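ESSC (Geobacillus thermodenitrificans, PDB 5FWH) forms the N-terminal FHA region of EssC, an ATPase component of the bacterial type VII secretion apparatus, and probably mediates protein-protein contacts there. Local coordinates at residues Y96-G101 against E182-S187. Residues are numbered along the deposited sequence; the frame is centred on the assembly and turned at random.
Sequences YVYYVG and EEVVSS
Tyr96 and Tyr98 both set CG anti to the carbonyl carbon, beside the backbone N (chi1 -64° and -57°), and, two apart on strand 94-99, point their CB atoms toward segment 182-187. The setting is the FHA beta-sandwich: strand 94-99 belongs to a seven-stranded sheet, and strand 185-186 is a short, weakly bonded edge of the six-stranded sheet. Two tyrosines of one sheet here reach across to the chain running into an edge strand of the other, and end there in polar bonds. The Tyr96 hydroxyl is gripped twice. Tyr96 OH donates to Glu183 OE1 across a very short 2.4 Å, and OE1 receives it on its anti lone pair, with ring and carboxylate nearly coplanar; the bend of the glutamate chain at chi2 brings OE1 to the ring edge. The same oxygen accepts the backbone N-H of Val184, with Val184 N 3.1 Å from Tyr96 OH and the hydrogen bond moderately bent at 151°. So negative a partner would probably polarise the phenol and strengthen it as an acceptor. Val184 lies over one ring face, its CB 3.9 Å from the Tyr96 centroid in a CH-pi contact, and its CG2 comes within 3.4 Å of Tyr96 CE1. A phenylalanine at Tyr96 would remove the hydroxyl and would probably leave Val184 N and the Glu183 carboxylate without this shared partner. Ser186 meets Tyr98 through CB, 3.6 Å from Tyr98 OH, while its OG stands above one face near the rim, bonded to Asp115 O and Leu188 N; Val184 CG1 lies 3.4 Å from Tyr98 OH. That hydroxyl donates to a water lying in the ring plane, 2.6 Å from Tyr98 OH, which donates to Val184 O at 3.0 Å.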
loop_
_atom_site.group_PDB
_atom_site.type_symbol
_atom_site.label_atom_id
_atom_site.label_comp_id
_atom_site.label_asym_id
_atom_site.label_seq_id
_atom_site.Cartn_x
_atom_site.Cartn_y
_atom_site.Cartn_z
ATOM N N TYR A 96 -7.968 -9.453 -7.158
ATOM C CA TYR A 96 -8.594 -9.461 -8.439
ATOM C C TYR A 96 -7.490 -9.632 -9.428
ATOM O O TYR A 96 -6.451 -9.034 -9.241
ATOM C CB TYR A 96 -9.183 -8.086 -8.696
ATOM C CG TYR A 96 -10.259 -7.697 -7.783
ATOM C CD1 TYR A 96 -9.974 -7.115 -6.583
ATOM C CD2 TYR A 96 -11.595 -7.927 -8.137
ATOM C CE1 TYR A 96 -10.972 -6.788 -5.725
ATOM C CE2 TYR A 96 -12.600 -7.588 -7.295
ATOM C CZ TYR A 96 -12.284 -7.021 -6.091
ATOM O OH TYR A 96 -13.287 -6.678 -5.250
ATOM N N VAL A 97 -7.720 -10.331 -10.510
ATOM C CA VAL A 97 -6.700 -10.429 -11.549
ATOM C C VAL A 97 -7.361 -10.065 -12.823
ATOM O O VAL A 97 -8.395 -10.562 -13.131
ATOM C CB VAL A 97 -6.035 -11.816 -11.653
ATOM C CG1 VAL A 97 -4.955 -11.825 -12.741
ATOM C CG2 VAL A 97 -5.423 -12.165 -10.309
ATOM N N TYR A 98 -6.764 -9.127 -13.531
ATOM C CA TYR A 98 -7.268 -8.673 -14.808
ATOM C C TYR A 98 -6.352 -9.057 -15.933
ATOM O O TYR A 98 -5.107 -8.939 -15.811
ATOM C CB TYR A 98 -7.420 -7.136 -14.809
ATOM C CG TYR A 98 -8.333 -6.679 -13.662
ATOM C CD1 TYR A 98 -9.736 -6.895 -13.696
ATOM C CD2 TYR A 98 -7.790 -6.121 -12.529
ATOM C CE1 TYR A 98 -10.552 -6.496 -12.639
ATOM C CE2 TYR A 98 -8.602 -5.702 -11.486
ATOM C CZ TYR A 98 -9.975 -5.927 -11.545
ATOM O OH TYR A 98 -10.690 -5.485 -10.461
ATOM N N TYR A 99 -6.979 -9.407 -17.044
ATOM C CA TYR A 99 -6.303 -9.660 -18.310
ATOM C C TYR A 99 -6.228 -8.347 -19.087
ATOM O O TYR A 99 -7.245 -7.735 -19.361
ATOM C CB TYR A 99 -7.022 -10.781 -19.099
ATOM C CG TYR A 99 -6.437 -10.975 -20.446
ATOM C CD1 TYR A 99 -5.210 -11.570 -20.572
ATOM C CD2 TYR A 99 -7.067 -10.504 -21.583
ATOM C CE1 TYR A 99 -4.597 -11.714 -21.808
ATOM C CE2 TYR A 99 -6.474 -10.647 -22.842
ATOM C CZ TYR A 99 -5.242 -11.267 -22.943
ATOM O OH TYR A 99 -4.618 -11.439 -24.146
ATOM N N VAL A 100 -5.008 -7.903 -19.398
ATOM C CA VAL A 100 -4.790 -6.621 -20.030
ATOM C C VAL A 100 -3.882 -6.758 -21.261
ATOM O O VAL A 100 -3.307 -5.780 -21.704
ATOM C CB VAL A 100 -4.211 -5.577 -19.044
ATOM C CG1 VAL A 100 -5.203 -5.257 -17.931
ATOM C CG2 VAL A 100 -2.878 -6.043 -18.451
ATOM N N GLY A 101 -3.784 -7.970 -21.806
ATOM C CA GLY A 101 -3.084 -8.240 -23.046
ATOM C C GLY A 101 -3.564 -7.487 -24.290
ATOM O O GLY A 101 -2.814 -7.332 -25.253
ATOM N N GLU A 182 -10.889 -3.003 -0.111
ATOM C CA GLU A 182 -12.271 -2.809 -0.579
ATOM C C GLU A 182 -12.431 -3.545 -1.882
ATOM O O GLU A 182 -11.417 -3.857 -2.525
ATOM C CB GLU A 182 -12.555 -1.349 -0.846
ATOM C CG GLU A 182 -11.800 -0.383 0.037
ATOM C CD GLU A 182 -12.326 1.046 -0.052
ATOM O OE1 GLU A 182 -13.179 1.337 -0.930
ATOM O OE2 GLU A 182 -11.887 1.892 0.769
ATOM N N GLU A 183 -13.684 -3.799 -2.288
ATOM C CA GLU A 183 -13.955 -4.240 -3.652
ATOM C C GLU A 183 -13.411 -3.159 -4.657
ATOM O O GLU A 183 -13.515 -1.913 -4.458
ATOM C CB GLU A 183 -15.450 -4.592 -3.923
ATOM C CG GLU A 183 -15.957 -5.957 -3.405
ATOM C CD GLU A 183 -16.407 -6.947 -4.503
ATOM O OE1 GLU A 183 -15.576 -7.404 -5.326
ATOM O OE2 GLU A 183 -17.606 -7.299 -4.557
ATOM N N VAL A 184 -12.758 -3.657 -5.690
ATOM C CA VAL A 184 -12.183 -2.820 -6.701
ATOM C C VAL A 184 -13.231 -2.666 -7.789
ATOM O O VAL A 184 -13.878 -3.626 -8.149
ATOM C CB VAL A 184 -10.961 -3.518 -7.283
ATOM C CG1 VAL A 184 -10.421 -2.755 -8.459
ATOM C CG2 VAL A 184 -9.909 -3.602 -6.190
ATOM N N VAL A 185 -13.337 -1.467 -8.331
ATOM C CA VAL A 185 -14.230 -1.175 -9.424
ATOM C C VAL A 185 -13.402 -0.976 -10.652
ATOM O O VAL A 185 -12.494 -0.128 -10.666
ATOM C CB VAL A 185 -15.029 0.087 -9.134
ATOM C CG1 VAL A 185 -16.037 0.363 -10.271
ATOM C CG2 VAL A 185 -15.740 -0.075 -7.792
ATOM N N SER A 186 -13.690 -1.812 -11.654
ATOM C CA SER A 186 -12.896 -1.874 -12.857
ATOM C C SER A 186 -13.710 -2.110 -14.104
ATOM O O SER A 186 -14.595 -2.928 -14.129
ATOM C CB SER A 186 -11.816 -2.996 -12.758
ATOM O OG SER A 186 -10.802 -2.754 -13.759
ATOM N N SER A 187 -13.325 -1.459 -15.180
ATOM C CA SER A 187 -13.850 -1.813 -16.501
ATOM C C SER A 187 -12.981 -2.842 -17.207
ATOM O O SER A 187 -13.205 -3.096 -18.355
ATOM C CB SER A 187 -13.953 -0.552 -17.339
ATOM O OG SER A 187 -12.679 -0.031 -17.532
HETATM O O HOH W 1 -13.266 -5.355 -10.535
#